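Local atomic coordinates of Exo-alpha-sialidase (PDB entry 2VO8), a protein that probably binds a dockerin partner through its cohesin module, helping a family 33 glycoside hydrolase to join Clostridium perfringens toxin complexes. Residues L109-L114 and L131-V136; Y46-N51 and V97-T102; T39-A44 and A117-G122; L30-L35 and N88-D93; S66-S71 and L82-G87. All blocks are in the same frame, centred on the assembly; numbering follows the deposited sequence.

Interaction 1. Residues L109-L114 and L131-V136; sequences LEVLGL and LSSKEV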
# COMPACT_ATOMS: atom_id res chain seq x y z
N LEU A 109 -15.45 -2.96 -12.04
CA LEU A 109 -14.95 -2.10 -10.97
C LEU A 109 -14.55 -2.98 -9.83
O LEU A 109 -15.37 -3.74 -9.28
CB LEU A 109 -15.99 -1.03 -10.54
CG LEU A 109 -15.61 0.02 -9.47
CD1 LEU A 109 -16.64 1.18 -9.50
CD2 LEU A 109 -15.56 -0.59 -8.07
N GLU A 110 -13.25 -2.89 -9.48
CA GLU A 110 -12.78 -3.40 -8.21
C GLU A 110 -11.98 -2.33 -7.43
O GLU A 110 -11.34 -1.50 -8.03
CB GLU A 110 -11.86 -4.60 -8.40
CG GLU A 110 -12.53 -5.76 -9.19
CD GLU A 110 -13.64 -6.43 -8.38
OE1 GLU A 110 -13.56 -6.46 -7.13
OE2 GLU A 110 -14.59 -6.94 -9.00
N VAL A 111 -12.04 -2.41 -6.13
CA VAL A 111 -11.38 -1.41 -5.26
C VAL A 111 -10.19 -2.02 -4.53
O VAL A 111 -10.34 -3.02 -3.81
CB VAL A 111 -12.38 -0.80 -4.27
CG1 VAL A 111 -11.69 0.21 -3.33
CG2 VAL A 111 -13.59 -0.18 -5.06
N LEU A 112 -9.02 -1.39 -4.73
CA LEU A 112 -7.82 -1.64 -3.95
C LEU A 112 -7.73 -0.52 -2.88
O LEU A 112 -7.64 0.65 -3.25
CB LEU A 112 -6.63 -1.65 -4.85
CG LEU A 112 -6.79 -2.58 -6.09
CD1 LEU A 112 -5.65 -2.43 -7.02
CD2 LEU A 112 -7.05 -4.05 -5.57
N GLY A 113 -7.86 -0.91 -1.62
CA GLY A 113 -8.01 -0.00 -0.48
C GLY A 113 -6.94 -0.10 0.59
O GLY A 113 -6.35 -1.14 0.82
N LEU A 114 -6.74 1.01 1.28
CA LEU A 114 -5.93 1.03 2.49
C LEU A 114 -6.88 1.39 3.62
O LEU A 114 -7.34 2.56 3.69
CB LEU A 114 -4.75 2.01 2.32
CG LEU A 114 -3.69 1.78 1.23
CD1 LEU A 114 -2.64 2.94 1.02
CD2 LEU A 114 -2.87 0.45 1.46
N LEU A 131 -6.74 7.70 5.03
CA LEU A 131 -6.90 6.49 4.24
C LEU A 131 -7.00 6.79 2.74
O LEU A 131 -7.12 7.92 2.30
CB LEU A 131 -8.10 5.68 4.76
CG LEU A 131 -8.08 5.36 6.25
CD1 LEU A 131 -9.30 4.53 6.73
CD2 LEU A 131 -6.74 4.66 6.61
N SER A 132 -6.92 5.75 1.91
CA SER A 132 -7.00 5.96 0.48
C SER A 132 -7.46 4.64 -0.20
O SER A 132 -7.33 3.57 0.37
CB SER A 132 -5.68 6.46 -0.12
OG SER A 132 -4.60 5.54 0.16
N SER A 133 -7.99 4.78 -1.41
CA SER A 133 -8.26 3.62 -2.28
C SER A 133 -8.17 4.03 -3.71
O SER A 133 -8.12 5.21 -4.03
CB SER A 133 -9.61 2.97 -1.98
OG SER A 133 -10.67 3.82 -2.36
N LYS A 134 -8.18 3.04 -4.61
CA LYS A 134 -8.12 3.27 -6.03
C LYS A 134 -9.01 2.19 -6.70
O LYS A 134 -9.03 1.04 -6.23
CB LYS A 134 -6.67 3.18 -6.52
CG LYS A 134 -6.43 3.01 -8.02
CD LYS A 134 -6.71 4.20 -8.85
CE LYS A 134 -6.55 3.83 -10.34
NZ LYS A 134 -5.88 4.94 -11.04
N GLU A 135 -9.77 2.62 -7.71
CA GLU A 135 -10.61 1.70 -8.50
C GLU A 135 -9.88 1.28 -9.75
O GLU A 135 -9.23 2.09 -10.40
CB GLU A 135 -11.96 2.33 -8.89
CG GLU A 135 -12.69 2.94 -7.77
CD GLU A 135 -13.94 3.69 -8.21
OE1 GLU A 135 -14.05 4.01 -9.40
OE2 GLU A 135 -14.78 3.94 -7.32
N VAL A 136 -10.02 0.01 -10.11
CA VAL A 136 -9.52 -0.52 -11.35
C VAL A 136 -10.65 -1.25 -12.11
O VAL A 136 -11.55 -1.83 -11.49
CB VAL A 136 -8.36 -1.52 -11.17
CG1 VAL A 136 -7.21 -0.93 -10.25
CG2 VAL A 136 -8.84 -2.78 -10.58
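Leu112 and Val136 touch on the buried face of a beta hairpin, whose two arms, 109-114 and 132-136, run antiparallel as part of the cohesin beta-sandwich. This is the tightly packed part. Leu112 CD1 lies 3.9 Å from Val136 CG1, and the side chains cross at about a right angle, so that one methyl of each meets the other. Phe55 and Val16 pack on both residues, which is why aliphatic groups suit this face. Further along, Leu114 CD1 meets Ser132 OG at 3.4 Å. The serine torsion sets OG between the backbone N and the carbonyl carbon (chi1 58°), and the small hydroxyl is hydrogen-bonded to Ser12 OG, so a polar atom can lie beside leucine. Lys134 is on the same face, but its chain leads away to a salt bridge with Asp18.

Five backbone hydrogen bonds join the arms. Lys134 N reaches Leu112 O at 2.8 Å, and Leu112 N returns a bond to Lys134 O at 2.9 Å. Glu110 and Val136 are paired in the same reciprocal way, and Leu114 N donates to Ser132 O.

The other face is looser and more solvent-exposed. It carries Val111, Ser133 and Glu135, with the glycine at Gly113 placing only its CA opposite Ser133. Here contacts are few: Val111 CG1 is 3.7 Å from Ser133 CB. Near the start of strand 109-114, Glu135, extended beyond CG, crosses Leu109 obliquely, and its OE1 comes to 3.8 Å from Leu109 CD1.

Interaction 2. Residues Y46-N51 and V97-T102; sequences YLFEYN and VKVNLT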
# COMPACT_ATOMS: atom_id res chain seq x y z
N TYR A 46 0.25 -0.46 6.71
CA TYR A 46 -1.03 -0.50 6.02
C TYR A 46 -1.83 -1.74 6.40
O TYR A 46 -1.26 -2.74 6.85
CB TYR A 46 -0.83 -0.45 4.51
CG TYR A 46 0.05 0.70 4.05
CD1 TYR A 46 -0.45 1.99 3.94
CD2 TYR A 46 1.39 0.48 3.72
CE1 TYR A 46 0.35 3.03 3.52
CE2 TYR A 46 2.19 1.52 3.30
CZ TYR A 46 1.67 2.80 3.20
OH TYR A 46 2.47 3.84 2.79
N LEU A 47 -3.14 -1.68 6.21
CA LEU A 47 -3.93 -2.87 5.99
C LEU A 47 -4.47 -2.66 4.59
O LEU A 47 -5.24 -1.73 4.31
CB LEU A 47 -4.99 -3.16 7.06
CG LEU A 47 -5.61 -4.56 6.79
CD1 LEU A 47 -4.76 -5.73 7.24
CD2 LEU A 47 -7.06 -4.66 7.30
N PHE A 48 -3.96 -3.51 3.69
CA PHE A 48 -4.22 -3.44 2.25
C PHE A 48 -5.37 -4.39 1.94
O PHE A 48 -5.31 -5.54 2.31
CB PHE A 48 -3.00 -3.86 1.45
CG PHE A 48 -3.26 -3.93 -0.05
CD1 PHE A 48 -3.25 -2.79 -0.84
CD2 PHE A 48 -3.53 -5.15 -0.66
CE1 PHE A 48 -3.48 -2.86 -2.20
CE2 PHE A 48 -3.73 -5.21 -2.00
CZ PHE A 48 -3.71 -4.10 -2.78
N GLU A 49 -6.40 -3.90 1.27
CA GLU A 49 -7.60 -4.74 1.02
C GLU A 49 -7.86 -4.83 -0.46
O GLU A 49 -7.64 -3.89 -1.23
CB GLU A 49 -8.80 -4.20 1.81
CG GLU A 49 -8.59 -4.35 3.31
CD GLU A 49 -9.87 -4.39 4.09
OE1 GLU A 49 -10.86 -4.98 3.59
OE2 GLU A 49 -9.88 -3.87 5.23
N TYR A 50 -8.30 -6.03 -0.85
CA TYR A 50 -8.58 -6.32 -2.24
C TYR A 50 -9.55 -7.53 -2.29
O TYR A 50 -9.73 -8.24 -1.31
CB TYR A 50 -7.30 -6.65 -2.97
CG TYR A 50 -6.76 -8.03 -2.68
CD1 TYR A 50 -7.01 -9.10 -3.55
CD2 TYR A 50 -5.95 -8.26 -1.56
CE1 TYR A 50 -6.45 -10.37 -3.30
CE2 TYR A 50 -5.43 -9.52 -1.29
CZ TYR A 50 -5.68 -10.58 -2.17
OH TYR A 50 -5.18 -11.83 -1.86
N ASN A 51 -10.15 -7.69 -3.45
CA ASN A 51 -11.15 -8.73 -3.63
C ASN A 51 -10.41 -10.01 -4.01
O ASN A 51 -9.94 -10.13 -5.14
CB ASN A 51 -12.18 -8.30 -4.67
CG ASN A 51 -13.16 -9.41 -5.04
OD1 ASN A 51 -13.13 -10.53 -4.45
ND2 ASN A 51 -14.05 -9.09 -5.97
N VAL A 97 5.95 0.75 -0.91
CA VAL A 97 5.65 -0.67 -1.09
C VAL A 97 5.10 -0.92 -2.50
O VAL A 97 4.35 -0.09 -3.03
CB VAL A 97 4.60 -1.16 -0.09
CG1 VAL A 97 4.30 -2.74 -0.33
CG2 VAL A 97 4.99 -0.84 1.34
N LYS A 98 5.52 -2.04 -3.11
CA LYS A 98 4.99 -2.52 -4.40
C LYS A 98 4.16 -3.76 -4.07
O LYS A 98 4.69 -4.73 -3.53
CB LYS A 98 6.12 -2.98 -5.31
CG LYS A 98 7.13 -1.92 -5.71
CD LYS A 98 8.10 -2.44 -6.79
CE LYS A 98 9.55 -2.63 -6.35
NZ LYS A 98 10.40 -2.43 -7.60
N VAL A 99 2.87 -3.75 -4.42
CA VAL A 99 2.02 -4.94 -4.26
C VAL A 99 1.71 -5.49 -5.65
O VAL A 99 1.13 -4.82 -6.48
CB VAL A 99 0.68 -4.63 -3.49
CG1 VAL A 99 -0.17 -5.91 -3.30
CG2 VAL A 99 0.92 -3.98 -2.18
N ASN A 100 2.20 -6.70 -5.94
CA ASN A 100 2.10 -7.27 -7.28
C ASN A 100 0.93 -8.27 -7.27
O ASN A 100 0.86 -9.14 -6.40
CB ASN A 100 3.40 -7.97 -7.67
CG ASN A 100 3.45 -8.29 -9.12
OD1 ASN A 100 2.75 -9.24 -9.58
ND2 ASN A 100 4.20 -7.49 -9.90
N LEU A 101 -0.02 -8.04 -8.17
CA LEU A 101 -1.29 -8.77 -8.28
C LEU A 101 -1.53 -9.21 -9.70
O LEU A 101 -1.12 -8.56 -10.61
CB LEU A 101 -2.47 -7.88 -7.84
CG LEU A 101 -2.39 -7.47 -6.36
CD1 LEU A 101 -2.58 -5.93 -6.21
CD2 LEU A 101 -3.33 -8.19 -5.49
N THR A 102 -2.23 -10.33 -9.90
CA THR A 102 -2.70 -10.75 -11.23
C THR A 102 -4.22 -10.96 -11.17
O THR A 102 -4.70 -11.74 -10.32
CB THR A 102 -2.03 -12.03 -11.71
OG1 THR A 102 -0.59 -11.87 -11.71
CG2 THR A 102 -2.55 -12.46 -13.12
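Phe48 and Val99 meet at their tips across the middle of a wholly buried, wholly apolar contact. The strands do not share a backbone hydrogen bond: their axes pass 11.0 Å apart with their directions only 19° from parallel, a spacing that side chains alone bridge.

One contact is of the CH-pi kind. Val99 CG1 lies over a face of the Phe48 ring, 4.3 Å from its centroid and 28° off the normal. Phe48 has CG anti to the backbone N (chi1 174°), which starts the ring toward the opposite strand; Val99 presents CG1, also anti to its own N, as a compact methyl.

The rest is dispersion between aliphatic and aromatic carbons. Leu101 serves two rings with its two methyls. CD1 approaches Phe48 CZ at 4.0 Å, again tip to tip, whereas CD2 lies over one face of Tyr50, displaced toward the rim, 4.3 Å from Tyr50 CD1. At the other end Tyr46 and Val97 pass alongside each other, pointing opposite ways, with Tyr46 CE2 4.2 Å from Val97 CG2. Large rings from segment 46-51 thus span the gap to smaller branched residues of strand 97-102.

Polar ends are satisfied beyond the pair. The Tyr50 hydroxyl is hydrogen-bonded to Glu73, and that of Tyr46 makes a weak hydrogen bond to Gly31 O, so both tyrosines can be largely buried.

Every second residue of each segment faces inward, which is characteristic of the hydrophobic core between the two packed sheets of a cohesin beta-sandwich.

Interaction 3. Residues T39-A44 and A117-G122; sequences TEVYSA and ALVGAG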
# COMPACT_ATOMS: atom_id res chain seq x y z
N THR A 39 6.98 15.89 11.52
CA THR A 39 6.80 14.46 11.76
C THR A 39 7.97 13.75 11.10
O THR A 39 8.18 13.90 9.90
CB THR A 39 5.40 13.94 11.28
OG1 THR A 39 4.40 14.35 12.22
CG2 THR A 39 5.40 12.42 11.20
N GLU A 40 8.79 13.08 11.92
CA GLU A 40 9.95 12.33 11.44
C GLU A 40 9.59 10.85 11.33
O GLU A 40 9.47 10.21 12.33
CB GLU A 40 11.10 12.47 12.45
CG GLU A 40 11.90 13.74 12.31
CD GLU A 40 13.28 13.63 12.99
OE1 GLU A 40 13.99 12.61 12.81
OE2 GLU A 40 13.65 14.59 13.70
N VAL A 41 9.43 10.33 10.11
CA VAL A 41 8.83 9.00 9.95
C VAL A 41 9.93 7.93 9.87
O VAL A 41 10.84 8.08 9.11
CB VAL A 41 7.92 8.93 8.67
CG1 VAL A 41 7.35 7.56 8.49
CG2 VAL A 41 6.78 9.92 8.77
N TYR A 42 9.79 6.88 10.66
CA TYR A 42 10.73 5.73 10.59
C TYR A 42 10.04 4.41 10.19
O TYR A 42 10.71 3.40 9.90
CB TYR A 42 11.57 5.63 11.86
CG TYR A 42 12.61 6.76 11.92
CD1 TYR A 42 13.81 6.63 11.24
CD2 TYR A 42 12.35 7.98 12.59
CE1 TYR A 42 14.78 7.63 11.27
CE2 TYR A 42 13.29 8.98 12.62
CZ TYR A 42 14.52 8.80 11.94
OH TYR A 42 15.52 9.76 11.91
N SER A 43 8.72 4.39 10.16
CA SER A 43 8.04 3.12 9.82
C SER A 43 6.67 3.48 9.33
O SER A 43 6.17 4.55 9.69
CB SER A 43 7.95 2.20 11.04
OG SER A 43 7.28 2.79 12.13
N ALA A 44 6.06 2.60 8.53
CA ALA A 44 4.63 2.77 8.21
C ALA A 44 3.93 1.42 8.34
O ALA A 44 4.59 0.34 8.39
CB ALA A 44 4.45 3.40 6.88
N ALA A 117 -3.69 2.97 7.90
CA ALA A 117 -2.49 3.64 7.38
C ALA A 117 -1.94 4.50 8.51
O ALA A 117 -2.61 5.40 8.99
CB ALA A 117 -2.81 4.46 6.18
N LEU A 118 -0.76 4.13 8.99
CA LEU A 118 -0.18 4.70 10.23
C LEU A 118 1.29 4.91 9.96
O LEU A 118 1.87 4.16 9.12
CB LEU A 118 -0.29 3.73 11.39
CG LEU A 118 -1.53 2.96 11.83
CD1 LEU A 118 -1.10 1.83 12.70
CD2 LEU A 118 -2.51 3.88 12.57
N VAL A 119 1.91 5.85 10.68
CA VAL A 119 3.38 6.00 10.68
C VAL A 119 3.91 5.99 12.12
O VAL A 119 3.23 6.46 13.04
CB VAL A 119 3.91 7.26 9.90
CG1 VAL A 119 3.68 7.16 8.37
CG2 VAL A 119 3.31 8.55 10.45
N GLY A 120 5.09 5.38 12.30
CA GLY A 120 5.84 5.46 13.54
C GLY A 120 6.85 6.55 13.31
O GLY A 120 7.46 6.63 12.23
N ALA A 121 7.01 7.39 14.32
CA ALA A 121 7.75 8.63 14.17
C ALA A 121 8.84 8.71 15.23
O ALA A 121 8.95 7.86 16.11
CB ALA A 121 6.81 9.82 14.28
N GLY A 122 9.65 9.76 15.12
CA GLY A 122 10.80 9.99 16.03
C GLY A 122 10.47 10.46 17.45
O GLY A 122 11.36 10.65 18.28
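Val41 and Ala121 face each other as a non-hydrogen-bonded antiparallel pair, but the register slips by one residue before Ser43 pairs with Gly120. Tyr42 and Ser43 both lie opposite Gly120, and their two amides converge on one carbonyl: Tyr42 N donates to Gly120 O at 2.8 Å, while Ser43 N makes a weak bond to the same oxygen at 3.3 Å. Gly120 N returns a bond of 2.9 Å to Ser43 O. Beyond the strand end, Gly122 N reaches Glu40 O in a bent hydrogen bond.

Among the side chains, Val41 and Val119 cross at about a right angle. Val41 CG1, anti to its backbone N (chi1 178°), is the methyl that meets Val119 CG1, at 3.7 Å. Ala44 CB packs against the same Val119 CG1, at 4.1 Å, and extends this buried apolar face. On the other face Ser43 OG rests 3.3 Å from Gly120 CA, an approach that the bare glycine allows. The Tyr42 ring turns an edge to Gly122, CD2 standing 4.1 Å from Gly122 N. Its hydroxyl donates a weak hydrogen bond to Glu40 OE1 at the exposed end.

The extra residue on strand 41-49, set against one residue of strand 107-121, makes this a classic beta bulge in the cohesin beta-sandwich, near the start of strand 41-49, which is paired on its other side with strand 78-85.

Interaction 4. Residues L30-L35 and N88-D93; sequences LGIEGL and NEIEKD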
# COMPACT_ATOMS: atom_id res chain seq x y z
N LEU A 30 2.17 1.67 -2.92
CA LEU A 30 1.71 2.26 -1.68
C LEU A 30 2.73 3.27 -1.14
O LEU A 30 3.93 3.01 -1.14
CB LEU A 30 1.43 1.23 -0.63
CG LEU A 30 0.74 -0.08 -1.03
CD1 LEU A 30 0.45 -0.86 0.24
CD2 LEU A 30 -0.56 0.31 -1.80
N GLY A 31 2.25 4.44 -0.72
CA GLY A 31 3.20 5.45 -0.21
C GLY A 31 2.58 6.40 0.78
O GLY A 31 1.55 6.12 1.39
N ILE A 32 3.28 7.52 0.96
CA ILE A 32 2.82 8.62 1.84
C ILE A 32 2.96 9.93 1.07
O ILE A 32 3.70 10.00 0.06
CB ILE A 32 3.60 8.62 3.19
CG1 ILE A 32 5.11 8.76 2.99
CG2 ILE A 32 3.27 7.36 4.05
CD1 ILE A 32 5.85 9.00 4.32
N GLU A 33 2.25 10.97 1.51
CA GLU A 33 2.30 12.28 0.84
C GLU A 33 1.85 13.35 1.84
O GLU A 33 1.09 13.08 2.74
CB GLU A 33 1.43 12.29 -0.43
CG GLU A 33 1.38 13.61 -1.22
CD GLU A 33 0.39 14.62 -0.64
OE1 GLU A 33 -0.60 14.20 -0.02
OE2 GLU A 33 0.61 15.84 -0.80
N GLY A 34 2.43 14.54 1.70
CA GLY A 34 2.03 15.68 2.52
C GLY A 34 2.19 15.52 4.01
O GLY A 34 1.39 16.03 4.78
N LEU A 35 3.23 14.80 4.45
CA LEU A 35 3.47 14.64 5.88
C LEU A 35 3.78 16.01 6.52
O LEU A 35 4.38 16.86 5.87
CB LEU A 35 4.63 13.68 6.15
CG LEU A 35 4.21 12.22 6.37
CD1 LEU A 35 3.73 11.98 7.83
CD2 LEU A 35 3.12 11.83 5.33
N ASN A 88 17.75 5.72 7.79
CA ASN A 88 17.36 7.14 7.57
C ASN A 88 15.87 7.39 7.78
O ASN A 88 15.00 6.50 7.58
CB ASN A 88 17.63 7.55 6.12
CG ASN A 88 19.08 7.32 5.68
OD1 ASN A 88 19.99 7.92 6.22
ND2 ASN A 88 19.27 6.44 4.70
N GLU A 89 15.57 8.64 8.10
CA GLU A 89 14.20 9.14 8.02
C GLU A 89 13.60 8.92 6.61
O GLU A 89 14.27 9.11 5.60
CB GLU A 89 14.23 10.65 8.34
CG GLU A 89 12.94 11.15 8.82
CD GLU A 89 12.97 12.67 9.01
OE1 GLU A 89 14.05 13.25 9.38
OE2 GLU A 89 11.92 13.26 8.78
N ILE A 90 12.34 8.52 6.60
CA ILE A 90 11.56 8.24 5.40
C ILE A 90 11.11 9.59 4.85
O ILE A 90 10.59 10.38 5.57
CB ILE A 90 10.36 7.29 5.78
CG1 ILE A 90 10.90 5.87 6.05
CG2 ILE A 90 9.29 7.23 4.68
CD1 ILE A 90 9.89 4.84 6.42
N GLU A 91 11.35 9.86 3.58
CA GLU A 91 10.95 11.16 3.03
C GLU A 91 9.41 11.37 2.96
O GLU A 91 8.64 10.40 2.93
CB GLU A 91 11.59 11.34 1.66
CG GLU A 91 13.10 11.17 1.69
CD GLU A 91 13.72 11.54 0.37
OE1 GLU A 91 14.36 10.68 -0.27
OE2 GLU A 91 13.53 12.71 -0.05
N LYS A 92 8.99 12.64 2.93
CA LYS A 92 7.61 13.03 3.21
C LYS A 92 6.62 12.55 2.11
O LYS A 92 5.43 12.35 2.38
CB LYS A 92 7.52 14.56 3.36
CG LYS A 92 8.49 15.19 4.40
CD LYS A 92 8.00 15.05 5.88
CE LYS A 92 9.03 15.66 6.87
NZ LYS A 92 9.11 14.80 8.10
N ASP A 93 7.12 12.40 0.90
CA ASP A 93 6.25 12.05 -0.27
C ASP A 93 6.70 10.76 -0.95
O ASP A 93 6.43 10.54 -2.15
CB ASP A 93 6.26 13.22 -1.27
CG ASP A 93 5.30 14.37 -0.85
OD1 ASP A 93 4.85 14.47 0.30
OD2 ASP A 93 5.00 15.18 -1.71
O HOH W 1 3.04 16.74 -1.16
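Glu33 and Asp93 bring their CA atoms within 4.1 Å, yet no strand pairing joins segments 30-35 and 88-93; the end of a strand meets an irregular loop. Gly34 turns the chain with a positive phi of 61°, which suits glycine, and its N donates to Asp93 OD1 at 2.8 Å. The bond meets the syn side of the carboxylate, 32° out of its plane.

The carboxylates of Glu33 and Asp93 lie side by side and point the same way, their planes 50° apart. A water donates to Glu33 OE2 and to Asp93 OD2, at 2.6 Å each, and would ease the repulsion between the like charges.

Apolar contacts complete it. In the buried one, Ile32 CD1 meets Ile90 CG2 at 3.9 Å, the two side chains crossing at about a right angle; Ile32 CD1 also lies 3.4 Å from Glu91 O. Leu35 CB packs on the aliphatic part of Lys92, 3.6 Å from its CD, so the lysine offers methylenes to leucine.

Strand 26-33 lies between strands 10-15 and 95-103. Ile32 also packs on Tyr46, Leu96 and Leu129, and Leu35 on Val41, tying the loop between strands 78-85 and 95-103 to the sandwich interior.

Interaction 5. Residues S66-S71 and L82-G87; sequences SLFVKS and LVASLG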
# COMPACT_ATOMS: atom_id res chain seq x y z
N SER A 66 16.28 0.93 0.85
CA SER A 66 16.47 1.62 2.14
C SER A 66 15.37 1.34 3.16
O SER A 66 15.38 1.89 4.27
CB SER A 66 16.59 3.13 1.93
OG SER A 66 15.34 3.70 1.57
N LEU A 67 14.44 0.46 2.79
CA LEU A 67 13.33 0.04 3.62
C LEU A 67 13.28 -1.47 3.61
O LEU A 67 13.85 -2.08 2.72
CB LEU A 67 12.00 0.55 3.03
CG LEU A 67 11.90 2.03 2.62
CD1 LEU A 67 10.85 2.21 1.48
CD2 LEU A 67 11.57 2.89 3.80
N PHE A 68 12.63 -2.06 4.59
CA PHE A 68 12.19 -3.46 4.49
C PHE A 68 10.70 -3.61 4.82
O PHE A 68 10.12 -2.90 5.69
CB PHE A 68 13.09 -4.43 5.30
CG PHE A 68 12.70 -4.62 6.74
CD1 PHE A 68 12.15 -5.85 7.17
CD2 PHE A 68 12.96 -3.63 7.71
CE1 PHE A 68 11.83 -6.08 8.50
CE2 PHE A 68 12.61 -3.84 9.05
CZ PHE A 68 12.06 -5.06 9.47
N VAL A 69 10.07 -4.53 4.10
CA VAL A 69 8.66 -4.83 4.19
C VAL A 69 8.45 -6.26 4.72
O VAL A 69 9.20 -7.21 4.35
CB VAL A 69 7.96 -4.61 2.81
CG1 VAL A 69 6.48 -4.81 2.91
CG2 VAL A 69 8.25 -3.18 2.27
N LYS A 70 7.51 -6.39 5.64
CA LYS A 70 6.97 -7.65 6.08
C LYS A 70 5.46 -7.58 5.90
O LYS A 70 4.86 -6.52 6.13
CB LYS A 70 7.28 -7.90 7.57
CG LYS A 70 8.79 -8.14 7.91
CD LYS A 70 9.34 -9.42 7.23
CE LYS A 70 10.85 -9.61 7.49
NZ LYS A 70 11.38 -10.92 6.97
N SER A 71 4.86 -8.71 5.53
CA SER A 71 3.43 -8.73 5.23
C SER A 71 2.82 -10.09 5.56
O SER A 71 3.49 -11.12 5.46
CB SER A 71 3.18 -8.38 3.78
OG SER A 71 3.58 -9.42 2.90
N LEU A 82 3.89 -4.11 7.07
CA LEU A 82 4.76 -3.29 7.94
C LEU A 82 5.96 -2.89 7.11
O LEU A 82 6.67 -3.79 6.58
CB LEU A 82 5.23 -4.11 9.16
CG LEU A 82 4.15 -4.68 10.08
CD1 LEU A 82 4.72 -5.49 11.29
CD2 LEU A 82 3.26 -3.57 10.60
N VAL A 83 6.18 -1.58 6.98
CA VAL A 83 7.31 -0.97 6.27
C VAL A 83 8.20 -0.34 7.36
O VAL A 83 7.72 0.40 8.19
CB VAL A 83 6.98 0.26 5.35
CG1 VAL A 83 8.11 0.49 4.38
CG2 VAL A 83 5.63 0.18 4.62
N ALA A 84 9.50 -0.61 7.33
CA ALA A 84 10.42 -0.01 8.33
C ALA A 84 11.69 0.50 7.66
O ALA A 84 12.24 -0.12 6.73
CB ALA A 84 10.74 -0.98 9.47
N SER A 85 12.15 1.66 8.13
CA SER A 85 13.39 2.21 7.67
C SER A 85 14.54 1.31 8.13
O SER A 85 14.48 0.75 9.23
CB SER A 85 13.62 3.59 8.30
OG SER A 85 14.78 4.17 7.75
N LEU A 86 15.58 1.25 7.32
CA LEU A 86 16.80 0.56 7.69
C LEU A 86 17.80 1.51 8.37
O LEU A 86 18.90 1.10 8.78
CB LEU A 86 17.41 -0.07 6.43
CG LEU A 86 16.57 -1.22 5.87
CD1 LEU A 86 17.27 -1.79 4.63
CD2 LEU A 86 16.27 -2.32 6.86
N GLY A 87 17.44 2.79 8.46
CA GLY A 87 18.33 3.76 9.08
C GLY A 87 17.82 5.18 9.01
O GLY A 87 17.46 5.73 10.05
O HOH W 2 17.03 3.85 5.40
O HOH W 3 9.09 -4.10 8.06
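Ser66 O is gripped twice: Leu86 N donates to it at 3.1 Å, and a bound water donates at 2.8 Å. The same water also donates to Ser85 OG, which in turn accepts from Gly87 N at 3.1 Å, closing an ST turn, and is hydrogen-bonded to Asn88 O. A serine suits this place because one hydroxyl joins the turn to the water.

From here strands 67-71 and 82-85 run antiparallel, four backbone hydrogen bonds linking Phe68 reciprocally with Ala84, and Lys70 with Leu82. A second water donates to both Phe68 O and Leu82 O and lies 3.3 Å above the plane of the Phe68 ring, over its centre.

That ring is the main side chain of the outward face. Its CG sits between the backbone N and the carbonyl carbon (chi1 88°). CE2 of the ring lies 3.4 Å from Ala84 CB, a close approach that the small alanine permits. Leu86 crosses the phenylalanine at about a right angle, with Leu86 CD2 3.7 Å from Phe68 CD2. On the inward face Leu67 CB and Val69 CG2 both touch Val83 CG1, and Val97 packs against both valines.

The chemistry implies a two-sided hairpin: the face carrying Leu67, Val69 and Val83 joins the core, while the exposed face combines an aromatic ring with ordered water that supplements the strand bonds.

Strands 41-49 and 107-121, paired in the sheet, tie the set together: interactions 2 and 3 both use 41-49, and interactions 1 and 3 both use 107-121. Interaction 2 spans the gap between the layers of the cohesin sandwich, its centre about 6 Å from that of the chain. Interactions 1 and 5 are hairpins with centres about 23 Å apart on opposite sides of the chain's centre. Interactions 3 and 4, about 9 Å apart between centres, gather at one end. Along the chain, interaction 5 is nested inside interactions 2, 3 and 4, while interaction 1 opens after 2 closes. Local hairpins and long-range pairings thus interleave to make one compact module.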